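Local coordinates for polyketide synthase PksR (Bacillus subtilis, PDB 4U3V), which takes part in intermediate steps of the synthesis of the antibiotic polyketide bacillaene, this piece being its double-hotdog enoyl-isomerase domain, at residues G245-L253 and F263-S271; L170-Y178 and S183-P191. One frame throughout, in Å; residues are numbered along the deposited sequence.

Contact 1. Residues G245-L253 and F263-S271; sequences GDCWLLITL and FDVDVINES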
ATOM      1  N   GLY A 245      -8.347  12.829  -3.774  1.00 45.38           N
ATOM      2  CA  GLY A 245      -9.689  13.167  -3.315  1.00 47.69           C
ATOM      3  C   GLY A 245     -10.418  11.921  -2.858  1.00 49.67           C
ATOM      4  O   GLY A 245      -9.804  11.012  -2.281  1.00 44.96           O
ATOM      5  N   ASP A 246     -11.723  11.874  -3.098  1.00 46.19           N
ATOM      6  CA  ASP A 246     -12.531  10.751  -2.649  1.00 42.94           C
ATOM      7  C   ASP A 246     -12.412   9.591  -3.616  1.00 48.62           C
ATOM      8  O   ASP A 246     -12.432   9.776  -4.837  1.00 42.90           O
ATOM      9  CB  ASP A 246     -13.995  11.159  -2.508  1.00 60.83           C
ATOM     10  CG  ASP A 246     -14.236  12.076  -1.331  1.00 66.50           C
ATOM     11  OD1 ASP A 246     -13.277  12.370  -0.576  1.00 57.83           O
ATOM     12  OD2 ASP A 246     -15.399  12.492  -1.149  1.00 81.78           O
ATOM     13  N   CYS A 247     -12.316   8.386  -3.069  1.00 36.57           N
ATOM     14  CA  CYS A 247     -12.426   7.216  -3.882  1.00 35.31           C
ATOM     15  C   CYS A 247     -12.785   6.022  -2.998  1.00 25.73           C
ATOM     16  O   CYS A 247     -12.961   6.167  -1.779  1.00 32.66           O
ATOM     17  CB  CYS A 247     -11.131   6.949  -4.643  1.00 38.15           C
ATOM     18  SG  CYS A 247      -9.688   6.718  -3.581  1.00 46.55           S
ATOM     19  N   TRP A 248     -13.068   4.914  -3.666  1.00 30.87           N
ATOM     20  CA  TRP A 248     -13.551   3.711  -2.992  1.00 30.29           C
ATOM     21  C   TRP A 248     -12.564   2.578  -3.166  1.00 27.56           C
ATOM     22  O   TRP A 248     -11.833   2.525  -4.147  1.00 29.13           O
ATOM     23  CB  TRP A 248     -14.876   3.286  -3.606  1.00 38.95           C
ATOM     24  CG  TRP A 248     -15.986   4.279  -3.396  1.00 37.61           C
ATOM     25  CD1 TRP A 248     -16.256   5.425  -4.158  1.00 43.85           C
ATOM     26  CD2 TRP A 248     -17.015   4.259  -2.364  1.00 32.60           C
ATOM     27  NE1 TRP A 248     -17.329   6.105  -3.650  1.00 42.75           N
ATOM     28  CE2 TRP A 248     -17.844   5.458  -2.585  1.00 39.19           C
ATOM     29  CE3 TRP A 248     -17.295   3.445  -1.279  1.00 35.97           C
ATOM     30  CZ2 TRP A 248     -18.948   5.753  -1.786  1.00 41.74           C
ATOM     31  CZ3 TRP A 248     -18.446   3.716  -0.519  1.00 42.73           C
ATOM     32  CH2 TRP A 248     -19.246   4.852  -0.764  1.00 41.29           C
ATOM     33  N   LEU A 249     -12.509   1.685  -2.177  1.00 31.13           N
ATOM     34  CA  LEU A 249     -11.689   0.448  -2.312  1.00 28.65           C
ATOM     35  C   LEU A 249     -12.681  -0.714  -2.159  1.00 22.98           C
ATOM     36  O   LEU A 249     -13.374  -0.779  -1.143  1.00 29.19           O
ATOM     37  CB  LEU A 249     -10.653   0.365  -1.168  1.00 27.43           C
ATOM     38  CG  LEU A 249      -9.757   1.577  -0.927  1.00 30.49           C
ATOM     39  CD1 LEU A 249      -8.835   1.308   0.279  1.00 28.65           C
ATOM     40  CD2 LEU A 249      -8.951   1.758  -2.202  1.00 32.51           C
ATOM     41  N   LEU A 250     -12.674  -1.646  -3.105  1.00 26.54           N
ATOM     42  CA  LEU A 250     -13.510  -2.830  -3.004  1.00 26.73           C
ATOM     43  C   LEU A 250     -12.531  -3.986  -2.833  1.00 22.01           C
ATOM     44  O   LEU A 250     -11.690  -4.264  -3.705  1.00 25.83           O
ATOM     45  CB  LEU A 250     -14.342  -2.987  -4.291  1.00 31.40           C
ATOM     46  CG  LEU A 250     -15.112  -4.309  -4.416  1.00 32.90           C
ATOM     47  CD1 LEU A 250     -15.924  -4.574  -3.159  1.00 34.27           C
ATOM     48  CD2 LEU A 250     -16.003  -4.277  -5.649  1.00 42.76           C
ATOM     49  N   ILE A 251     -12.607  -4.631  -1.671  1.00 25.42           N
ATOM     50  CA  ILE A 251     -11.564  -5.587  -1.270  1.00 23.65           C
ATOM     51  C   ILE A 251     -12.211  -6.950  -1.061  1.00 23.57           C
ATOM     52  O   ILE A 251     -13.237  -7.052  -0.417  1.00 27.29           O
ATOM     53  CB  ILE A 251     -10.969  -5.104   0.068  1.00 24.97           C
ATOM     54  CG1 ILE A 251     -10.304  -3.737  -0.227  1.00 29.57           C
ATOM     55  CG2 ILE A 251     -10.036  -6.173   0.657  1.00 30.89           C
ATOM     56  CD1 ILE A 251      -9.812  -3.014   0.995  1.00 33.39           C
ATOM     57  N   THR A 252     -11.659  -7.966  -1.707  1.00 21.89           N
ATOM     58  CA  THR A 252     -12.205  -9.322  -1.634  1.00 25.76           C
ATOM     59  C   THR A 252     -11.165 -10.314  -1.123  1.00 25.05           C
ATOM     60  O   THR A 252     -10.042 -10.322  -1.599  1.00 25.17           O
ATOM     61  CB  THR A 252     -12.709  -9.737  -3.020  1.00 32.67           C
ATOM     62  OG1 THR A 252     -13.780  -8.843  -3.363  1.00 39.36           O
ATOM     63  CG2 THR A 252     -13.277 -11.148  -2.975  1.00 39.74           C
ATOM     64  N   LEU A 253     -11.545 -11.142  -0.158  1.00 23.26           N
ATOM     65  CA  LEU A 253     -10.689 -12.245   0.280  1.00 23.55           C
ATOM     66  C   LEU A 253     -10.681 -13.342  -0.791  1.00 27.14           C
ATOM     67  O   LEU A 253     -11.736 -13.801  -1.242  1.00 28.67           O
ATOM     68  CB  LEU A 253     -11.238 -12.815   1.581  1.00 23.60           C
ATOM     69  CG  LEU A 253     -10.485 -14.000   2.180  1.00 25.65           C
ATOM     70  CD1 LEU A 253      -9.031 -13.661   2.526  1.00 25.29           C
ATOM     71  CD2 LEU A 253     -11.247 -14.537   3.399  1.00 30.03           C
ATOM     72  N   PHE A 263      -5.748 -10.885  -0.621  1.00 21.06           N
ATOM     73  CA  PHE A 263      -6.925 -10.107  -0.998  1.00 21.23           C
ATOM     74  C   PHE A 263      -6.702  -9.521  -2.374  1.00 26.77           C
ATOM     75  O   PHE A 263      -5.584  -9.165  -2.736  1.00 25.56           O
ATOM     76  CB  PHE A 263      -7.129  -8.928   0.014  1.00 21.38           C
ATOM     77  CG  PHE A 263      -7.435  -9.378   1.389  1.00 22.74           C
ATOM     78  CD1 PHE A 263      -8.756  -9.545   1.782  1.00 25.58           C
ATOM     79  CD2 PHE A 263      -6.405  -9.739   2.256  1.00 21.48           C
ATOM     80  CE1 PHE A 263      -9.051 -10.010   3.060  1.00 26.03           C
ATOM     81  CE2 PHE A 263      -6.702 -10.268   3.522  1.00 23.87           C
ATOM     82  CZ  PHE A 263      -8.020 -10.374   3.925  1.00 24.55           C
ATOM     83  N   ASP A 264      -7.776  -9.379  -3.136  1.00 25.24           N
ATOM     84  CA  ASP A 264      -7.766  -8.476  -4.287  1.00 26.52           C
ATOM     85  C   ASP A 264      -8.359  -7.121  -3.925  1.00 25.02           C
ATOM     86  O   ASP A 264      -9.293  -7.020  -3.126  1.00 26.02           O
ATOM     87  CB  ASP A 264      -8.497  -9.105  -5.501  1.00 28.73           C
ATOM     88  CG  ASP A 264      -7.692 -10.217  -6.163  1.00 38.35           C
ATOM     89  OD1 ASP A 264      -6.537 -10.503  -5.741  1.00 33.37           O
ATOM     90  OD2 ASP A 264      -8.236 -10.857  -7.108  1.00 40.14           O
ATOM     91  N   VAL A 265      -7.812  -6.053  -4.516  1.00 27.18           N
ATOM     92  CA  VAL A 265      -8.254  -4.718  -4.153  1.00 25.02           C
ATOM     93  C   VAL A 265      -8.456  -3.919  -5.426  1.00 30.39           C
ATOM     94  O   VAL A 265      -7.506  -3.746  -6.198  1.00 30.71           O
ATOM     95  CB  VAL A 265      -7.189  -3.960  -3.324  1.00 27.22           C
ATOM     96  CG1 VAL A 265      -7.725  -2.579  -2.962  1.00 27.65           C
ATOM     97  CG2 VAL A 265      -6.827  -4.736  -2.065  1.00 26.28           C
ATOM     98  N   ASP A 266      -9.685  -3.455  -5.646  1.00 29.05           N
ATOM     99  CA  ASP A 266      -9.952  -2.493  -6.754  1.00 28.69           C
ATOM    100  C   ASP A 266     -10.215  -1.099  -6.207  1.00 24.75           C
ATOM    101  O   ASP A 266     -11.049  -0.868  -5.332  1.00 30.85           O
ATOM    102  CB  ASP A 266     -11.160  -2.939  -7.596  1.00 31.47           C
ATOM    103  CG  ASP A 266     -10.874  -4.152  -8.478  1.00 41.01           C
ATOM    104  OD1 ASP A 266      -9.747  -4.307  -8.988  1.00 47.28           O
ATOM    105  OD2 ASP A 266     -11.824  -4.924  -8.739  1.00 51.21           O
ATOM    106  N   VAL A 267      -9.490  -0.124  -6.761  1.00 29.41           N
ATOM    107  CA  VAL A 267      -9.710   1.255  -6.384  1.00 27.65           C
ATOM    108  C   VAL A 267     -10.607   1.878  -7.466  1.00 26.90           C
ATOM    109  O   VAL A 267     -10.312   1.695  -8.638  1.00 30.13           O
ATOM    110  CB  VAL A 267      -8.384   2.047  -6.418  1.00 30.53           C
ATOM    111  CG1 VAL A 267      -8.663   3.437  -5.917  1.00 28.89           C
ATOM    112  CG2 VAL A 267      -7.338   1.349  -5.518  1.00 30.29           C
ATOM    113  N   ILE A 268     -11.681   2.524  -7.034  1.00 31.31           N
ATOM    114  CA  ILE A 268     -12.738   3.002  -7.953  1.00 39.31           C
ATOM    115  C   ILE A 268     -12.954   4.500  -7.754  1.00 33.53           C
ATOM    116  O   ILE A 268     -12.931   4.997  -6.629  1.00 34.94           O
ATOM    117  CB  ILE A 268     -14.046   2.229  -7.687  1.00 41.28           C
ATOM    118  CG1 ILE A 268     -13.757   0.730  -7.642  1.00 37.30           C
ATOM    119  CG2 ILE A 268     -15.140   2.595  -8.697  1.00 38.93           C
ATOM    120  CD1 ILE A 268     -14.565  -0.014  -6.588  1.00 41.10           C
ATOM    121  N   ASN A 269     -13.126   5.245  -8.849  1.00 37.78           N
ATOM    122  CA  ASN A 269     -13.380   6.675  -8.726  1.00 38.82           C
ATOM    123  C   ASN A 269     -14.856   6.977  -8.493  1.00 52.13           C
ATOM    124  O   ASN A 269     -15.665   6.056  -8.313  1.00 47.90           O
ATOM    125  CB  ASN A 269     -12.840   7.432  -9.948  1.00 41.67           C
ATOM    126  CG  ASN A 269     -13.502   6.994 -11.241  1.00 44.37           C
ATOM    127  OD1 ASN A 269     -14.576   6.381 -11.229  1.00 45.56           O
ATOM    128  ND2 ASN A 269     -12.861   7.294 -12.364  1.00 44.20           N
ATOM    129  N   GLU A 270     -15.198   8.261  -8.423  1.00 52.82           N
ATOM    130  CA  GLU A 270     -16.571   8.640  -8.114  1.00 56.48           C
ATOM    131  C   GLU A 270     -17.449   8.606  -9.361  1.00 63.75           C
ATOM    132  O   GLU A 270     -18.602   9.045  -9.342  1.00 72.80           O
ATOM    133  CB  GLU A 270     -16.625   9.980  -7.388  1.00 56.13           C
ATOM    134  CG  GLU A 270     -16.239   9.868  -5.916  1.00 67.78           C
ATOM    135  CD  GLU A 270     -16.819  10.973  -5.052  1.00 71.11           C
ATOM    136  OE1 GLU A 270     -16.404  12.140  -5.218  1.00 69.43           O
ATOM    137  OE2 GLU A 270     -17.651  10.670  -4.169  1.00 75.54           O
ATOM    138  N   SER A 271     -16.921   7.990 -10.416  1.00 60.43           N
ATOM    139  CA  SER A 271     -17.668   7.797 -11.647  1.00 58.10           C
ATOM    140  C   SER A 271     -17.681   6.324 -12.044  1.00 56.45           C
ATOM    141  O   SER A 271     -17.678   6.000 -13.231  1.00 59.71           O
ATOM    142  CB  SER A 271     -17.048   8.629 -12.775  1.00 56.86           C
ATOM    143  OG  SER A 271     -16.258   7.819 -13.627  1.00 62.01           O
TER

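Contact 2. Residues L170-Y178 and S183-P191; sequences LFKTITHLY and SILAKIRLP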
ATOM      1  N   LEU A 170      -2.609  11.363  10.041  1.00 38.00           N
ATOM      2  CA  LEU A 170      -2.278  11.262   8.619  1.00 33.66           C
ATOM      3  C   LEU A 170      -2.892  10.025   7.922  1.00 31.48           C
ATOM      4  O   LEU A 170      -3.287  10.104   6.753  1.00 30.90           O
ATOM      5  CB  LEU A 170      -0.743  11.160   8.494  1.00 39.55           C
ATOM      6  CG  LEU A 170      -0.196  11.184   7.069  1.00 43.05           C
ATOM      7  CD1 LEU A 170      -0.700  12.434   6.350  1.00 47.93           C
ATOM      8  CD2 LEU A 170       1.327  11.073   6.988  1.00 36.90           C
ATOM      9  N   PHE A 171      -2.747   8.876   8.577  1.00 31.55           N
ATOM     10  CA  PHE A 171      -3.156   7.564   7.991  1.00 27.74           C
ATOM     11  C   PHE A 171      -4.664   7.289   8.115  1.00 32.01           C
ATOM     12  O   PHE A 171      -5.185   6.322   7.528  1.00 30.34           O
ATOM     13  CB  PHE A 171      -2.351   6.415   8.623  1.00 26.77           C
ATOM     14  CG  PHE A 171      -0.874   6.461   8.300  1.00 29.04           C
ATOM     15  CD1 PHE A 171      -0.425   6.184   7.015  1.00 28.83           C
ATOM     16  CD2 PHE A 171       0.059   6.825   9.270  1.00 29.46           C
ATOM     17  CE1 PHE A 171       0.924   6.278   6.681  1.00 31.86           C
ATOM     18  CE2 PHE A 171       1.411   6.895   8.951  1.00 32.50           C
ATOM     19  CZ  PHE A 171       1.845   6.645   7.651  1.00 29.95           C
ATOM     20  N   LYS A 172      -5.372   8.104   8.899  1.00 29.61           N
ATOM     21  CA  LYS A 172      -6.806   7.864   9.132  1.00 34.32           C
ATOM     22  C   LYS A 172      -7.662   8.405   7.988  1.00 37.69           C
ATOM     23  O   LYS A 172      -8.308   9.449   8.116  1.00 39.95           O
ATOM     24  CB  LYS A 172      -7.234   8.470  10.470  1.00 37.62           C
ATOM     25  CG  LYS A 172      -6.468   7.875  11.635  1.00 35.34           C
ATOM     26  CD  LYS A 172      -7.068   8.207  12.993  1.00 42.20           C
ATOM     27  CE  LYS A 172      -6.350   7.422  14.071  1.00 42.58           C
ATOM     28  NZ  LYS A 172      -6.677   7.880  15.446  1.00 46.68           N
ATOM     29  N   THR A 173      -7.681   7.682   6.877  1.00 30.51           N
ATOM     30  CA  THR A 173      -8.258   8.153   5.635  1.00 28.88           C
ATOM     31  C   THR A 173      -9.670   7.612   5.399  1.00 33.44           C
ATOM     32  O   THR A 173     -10.326   7.998   4.437  1.00 33.91           O
ATOM     33  CB  THR A 173      -7.403   7.699   4.459  1.00 35.27           C
ATOM     34  OG1 THR A 173      -7.281   6.277   4.510  1.00 33.68           O
ATOM     35  CG2 THR A 173      -6.006   8.288   4.544  1.00 29.71           C
ATOM     36  N   ILE A 174     -10.111   6.677   6.226  1.00 29.40           N
ATOM     37  CA  ILE A 174     -11.337   5.941   5.875  1.00 28.99           C
ATOM     38  C   ILE A 174     -12.542   6.725   6.402  1.00 34.78           C
ATOM     39  O   ILE A 174     -12.564   7.110   7.567  1.00 36.42           O
ATOM     40  CB  ILE A 174     -11.340   4.576   6.540  1.00 32.35           C
ATOM     41  CG1 ILE A 174     -10.261   3.715   5.869  1.00 40.54           C
ATOM     42  CG2 ILE A 174     -12.727   3.911   6.423  1.00 34.23           C
ATOM     43  CD1 ILE A 174      -9.954   2.446   6.621  1.00 43.16           C
ATOM     44  N   THR A 175     -13.532   6.949   5.546  1.00 33.08           N
ATOM     45  CA  THR A 175     -14.770   7.636   5.986  1.00 34.40           C
ATOM     46  C   THR A 175     -15.993   6.736   6.094  1.00 37.89           C
ATOM     47  O   THR A 175     -16.915   7.028   6.874  1.00 36.12           O
ATOM     48  CB  THR A 175     -15.108   8.831   5.072  1.00 34.95           C
ATOM     49  OG1 THR A 175     -15.364   8.362   3.732  1.00 38.47           O
ATOM     50  CG2 THR A 175     -13.929   9.795   5.039  1.00 45.30           C
ATOM     51  N   HIS A 176     -16.053   5.695   5.269  1.00 32.44           N
ATOM     52  CA  HIS A 176     -17.182   4.756   5.336  1.00 33.06           C
ATOM     53  C   HIS A 176     -16.698   3.347   5.098  1.00 28.79           C
ATOM     54  O   HIS A 176     -15.802   3.144   4.288  1.00 33.65           O
ATOM     55  CB  HIS A 176     -18.207   5.089   4.260  1.00 32.07           C
ATOM     56  CG  HIS A 176     -18.722   6.508   4.319  1.00 42.89           C
ATOM     57  ND1 HIS A 176     -18.010   7.556   3.858  1.00 48.31           N
ATOM     58  CD2 HIS A 176     -19.952   7.020   4.737  1.00 56.08           C
ATOM     59  CE1 HIS A 176     -18.731   8.687   4.000  1.00 57.53           C
ATOM     60  NE2 HIS A 176     -19.922   8.358   4.534  1.00 53.63           N
ATOM     61  N   LEU A 177     -17.348   2.379   5.742  1.00 31.44           N
ATOM     62  CA  LEU A 177     -17.086   0.939   5.507  1.00 26.70           C
ATOM     63  C   LEU A 177     -18.402   0.177   5.367  1.00 29.37           C
ATOM     64  O   LEU A 177     -19.291   0.330   6.197  1.00 33.08           O
ATOM     65  CB  LEU A 177     -16.364   0.360   6.709  1.00 30.06           C
ATOM     66  CG  LEU A 177     -14.942   0.913   6.879  1.00 32.19           C
ATOM     67  CD1 LEU A 177     -14.408   0.432   8.205  1.00 29.96           C
ATOM     68  CD2 LEU A 177     -14.080   0.369   5.748  1.00 34.36           C
ATOM     69  N   TYR A 178     -18.446  -0.747   4.425  1.00 28.71           N
ATOM     70  CA  TYR A 178     -19.558  -1.693   4.304  1.00 29.04           C
ATOM     71  C   TYR A 178     -18.960  -3.082   4.103  1.00 27.63           C
ATOM     72  O   TYR A 178     -18.132  -3.264   3.223  1.00 28.05           O
ATOM     73  CB  TYR A 178     -20.385  -1.344   3.080  1.00 30.13           C
ATOM     74  CG  TYR A 178     -20.813   0.107   3.048  1.00 30.99           C
ATOM     75  CD1 TYR A 178     -22.108   0.480   3.427  1.00 36.42           C
ATOM     76  CD2 TYR A 178     -19.949   1.087   2.569  1.00 32.76           C
ATOM     77  CE1 TYR A 178     -22.501   1.810   3.371  1.00 42.57           C
ATOM     78  CE2 TYR A 178     -20.347   2.411   2.464  1.00 39.43           C
ATOM     79  CZ  TYR A 178     -21.614   2.774   2.887  1.00 49.32           C
ATOM     80  OH  TYR A 178     -21.993   4.111   2.812  1.00 44.71           O
ATOM     81  N   SER A 183     -15.887  -9.763   1.833  1.00 27.05           N
ATOM     82  CA  SER A 183     -15.413  -8.508   1.242  1.00 27.39           C
ATOM     83  C   SER A 183     -15.628  -7.304   2.133  1.00 24.45           C
ATOM     84  O   SER A 183     -16.441  -7.317   3.076  1.00 27.05           O
ATOM     85  CB  SER A 183     -16.078  -8.247  -0.122  1.00 31.03           C
ATOM     86  OG  SER A 183     -17.462  -8.154   0.050  1.00 31.99           O
ATOM     87  N   ILE A 184     -14.989  -6.203   1.761  1.00 24.46           N
ATOM     88  CA  ILE A 184     -15.296  -4.931   2.422  1.00 24.01           C
ATOM     89  C   ILE A 184     -15.185  -3.836   1.395  1.00 26.96           C
ATOM     90  O   ILE A 184     -14.357  -3.915   0.502  1.00 24.91           O
ATOM     91  CB  ILE A 184     -14.412  -4.684   3.678  1.00 23.72           C
ATOM     92  CG1 ILE A 184     -14.975  -3.513   4.532  1.00 26.92           C
ATOM     93  CG2 ILE A 184     -12.920  -4.555   3.300  1.00 24.06           C
ATOM     94  CD1 ILE A 184     -14.428  -3.484   5.946  1.00 29.94           C
ATOM     95  N   LEU A 185     -16.042  -2.812   1.515  1.00 26.06           N
ATOM     96  CA  LEU A 185     -16.032  -1.681   0.582  1.00 28.04           C
ATOM     97  C   LEU A 185     -15.802  -0.433   1.426  1.00 24.05           C
ATOM     98  O   LEU A 185     -16.454  -0.231   2.442  1.00 27.98           O
ATOM     99  CB  LEU A 185     -17.370  -1.586  -0.195  1.00 28.59           C
ATOM    100  CG  LEU A 185     -17.592  -0.280  -0.968  1.00 27.65           C
ATOM    101  CD1 LEU A 185     -16.824  -0.363  -2.258  1.00 31.32           C
ATOM    102  CD2 LEU A 185     -19.105  -0.103  -1.215  1.00 33.06           C
ATOM    103  N   ALA A 186     -14.725   0.289   1.133  1.00 26.25           N
ATOM    104  CA  ALA A 186     -14.321   1.426   1.952  1.00 24.95           C
ATOM    105  C   ALA A 186     -14.384   2.687   1.087  1.00 25.60           C
ATOM    106  O   ALA A 186     -13.936   2.678  -0.071  1.00 27.42           O
ATOM    107  CB  ALA A 186     -12.892   1.235   2.473  1.00 29.21           C
ATOM    108  N   LYS A 187     -14.958   3.752   1.629  1.00 28.98           N
ATOM    109  CA  LYS A 187     -14.739   5.067   1.018  1.00 30.69           C
ATOM    110  C   LYS A 187     -13.606   5.761   1.758  1.00 27.11           C
ATOM    111  O   LYS A 187     -13.586   5.781   2.994  1.00 33.18           O
ATOM    112  CB  LYS A 187     -16.009   5.920   1.090  1.00 39.78           C
ATOM    113  CG  LYS A 187     -15.946   7.106   0.138  1.00 39.33           C
ATOM    114  CD  LYS A 187     -17.177   7.982   0.263  1.00 46.68           C
ATOM    115  CE  LYS A 187     -17.220   9.011  -0.859  1.00 47.07           C
ATOM    116  NZ  LYS A 187     -18.426   9.853  -0.633  1.00 45.05           N
ATOM    117  N   ILE A 188     -12.648   6.303   1.008  1.00 29.76           N
ATOM    118  CA  ILE A 188     -11.545   7.011   1.616  1.00 32.43           C
ATOM    119  C   ILE A 188     -11.418   8.448   1.138  1.00 33.39           C
ATOM    120  O   ILE A 188     -11.946   8.816   0.100  1.00 36.89           O
ATOM    121  CB  ILE A 188     -10.210   6.245   1.437  1.00 28.38           C
ATOM    122  CG1 ILE A 188      -9.686   6.335  -0.006  1.00 32.98           C
ATOM    123  CG2 ILE A 188     -10.411   4.782   1.862  1.00 29.31           C
ATOM    124  CD1 ILE A 188      -8.432   5.482  -0.233  1.00 34.59           C
ATOM    125  N   ARG A 189     -10.696   9.243   1.912  1.00 34.64           N
ATOM    126  CA  ARG A 189     -10.311  10.575   1.480  1.00 37.97           C
ATOM    127  C   ARG A 189      -8.785  10.692   1.473  1.00 35.12           C
ATOM    128  O   ARG A 189      -8.150  10.551   2.523  1.00 39.22           O
ATOM    129  CB  ARG A 189     -10.963  11.612   2.400  1.00 41.20           C
ATOM    130  CG  ARG A 189     -10.409  13.017   2.289  1.00 51.99           C
ATOM    131  CD  ARG A 189     -11.499  14.014   1.925  1.00 67.41           C
ATOM    132  NE  ARG A 189     -10.964  15.056   1.051  1.00 78.50           N
ATOM    133  CZ  ARG A 189     -11.436  15.343  -0.159  1.00 73.91           C
ATOM    134  NH1 ARG A 189     -12.508  14.721  -0.629  1.00 87.16           N
ATOM    135  NH2 ARG A 189     -10.854  16.282  -0.889  1.00 85.95           N
ATOM    136  N   LEU A 190      -8.218  10.874   0.284  1.00 34.50           N
ATOM    137  CA  LEU A 190      -6.794  11.149   0.124  1.00 43.62           C
ATOM    138  C   LEU A 190      -6.544  12.659   0.060  1.00 61.02           C
ATOM    139  O   LEU A 190      -7.246  13.374  -0.666  1.00 49.05           O
ATOM    140  CB  LEU A 190      -6.282  10.494  -1.150  1.00 46.20           C
ATOM    141  CG  LEU A 190      -6.372   8.972  -1.143  1.00 44.63           C
ATOM    142  CD1 LEU A 190      -5.909   8.435  -2.484  1.00 45.29           C
ATOM    143  CD2 LEU A 190      -5.577   8.404   0.029  1.00 42.93           C
ATOM    144  N   PRO A 191      -5.484  13.127   0.743  1.00 62.46           N
ATOM    145  CA  PRO A 191      -5.282  14.557   0.968  1.00 71.79           C
ATOM    146  C   PRO A 191      -4.621  15.285  -0.199  1.00 76.23           C
ATOM    147  O   PRO A 191      -4.630  14.781  -1.329  1.00 66.86           O
ATOM    148  CB  PRO A 191      -4.389  14.598   2.216  1.00 63.61           C
ATOM    149  CG  PRO A 191      -3.694  13.273   2.258  1.00 69.74           C
ATOM    150  CD  PRO A 191      -4.395  12.316   1.323  1.00 65.13           C
TER
HETATM  151  O   HOH W   1     -14.596  10.108   1.471  1.00 47.70           O

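Contact 1. Residues G245-L253 and F263-S271
With CG of Leu-253 set opposite its own backbone nitrogen (chi1 179°), the CD1 methyl reaches over one face of the Phe-263 ring. It lies 4.0 Å from the ring centroid and nearer the rim than the middle, a CH-pi contact. In Phe-263 it is the carbonyl carbon that CG opposes (chi1 -65°), and ring atom CD1 also meets CG2 of Ile-251 at 3.8 Å. Leu-253 and Phe-263 form the first of three non-hydrogen-bonded pairs in this antiparallel hairpin. In the next two, Ile-251 lies alongside Val-265, and Leu-249 alongside Val-267, where CD2 of the leucine touches CG2 of the valine at 3.7 Å. This face packs on helix 205-219, the hotdog helix of the C-terminal half. The hydrogen-bonded pairs Thr-252/Asp-264, Leu-250/Asp-266 and Trp-248/Ile-268 alternate with them, each closed by two backbone bonds; Leu-250 N to Asp-266 O is 2.9 Å. On their face Leu-250 CB meets Ile-268 CD1 at 3.8 Å, beside helix 142-147, while Asp-266 pairs with Lys-138. Near the open end of the hairpin, Asp-246 OD2 and the poorly ordered Glu-270 OE2 approach to 4.2 Å, their carboxylates strongly turned against each other. Because Asp-246 is salt-bridged to Arg-189 and Glu-270 has a long, weak ion pair with Lys-187, the basic groups probably offset the repulsion between the two acids.

Contact 2. Residues L170-Y178 and S183-P191
His-176 and Lys-187 lie side by side and point the same way, the lysine methylenes running past the imidazole so that CD comes within 3.7 Å of ND1. Thr-175 crosses the same lysine at an angle. Its OG1 occupies the cramped site between backbone nitrogen and carbonyl carbon (chi1 63°), which brings it to 2.8 Å from His-176 ND1 in a hydrogen bond whose donor is not settled. Both residues face Lys-187 because this antiparallel hairpin of the C-terminal hotdog fold carries a classic beta bulge in its first strand: Lys-187 O accepts from Thr-175 N at 2.8 Å and, weakly, from His-176 N at 3.4 Å. Beyond the bulge, the Tyr-178 and Leu-185 side chains lie at a slant to each other, with CD2 of each 4.1 Å apart and Leu-185 O at the edge of the tyrosine ring. The opposite face is aliphatic. Leu-177 CD2 packs on Ala-186 CB at 3.6 Å and also touches CD1 of Ile-184, while CG1 of Ile-174 meets CG2 of Ile-188. Before the bulge, Thr-173 O receives the backbone N-H of Arg-189 at 2.8 Å, and the threonine hydroxyl is bonded to Ser-210 of helix 205-219. Water 1 lies 3.0 Å from Thr-175 OG1 and weakly donates to Ile-188 O. The hydroxyl bond probably restricts rotation of the imidazole, and the lysine ammonium, which also has a long, weak ion pair with Glu-270, might modestly disfavour a positive charge on it.

In the fold
Two hairpins of the C-terminal hotdog fold stand side by side here, an example of how one sheet varies its chemistry along its width. Strands 183-190 and 247-257 are neighbours, joined by backbone bonds such as Leu-249 with Ala-186, so contact 2 continues contact 1; their centres are 9 Å apart. Both turn aliphatic residues to helix 205-219, and Trp-248 packs on Leu-185 and Lys-187 between them. Contact 1 keeps a regular register and is partly buried, with Asp-264 and Asp-266 set among apolar side chains on the face away from that helix. Contact 2 is largely buried, yet its bulge carries the exposed Thr-175 beside a water. The Asp-246 to Arg-189 salt bridge ties their polar ends together.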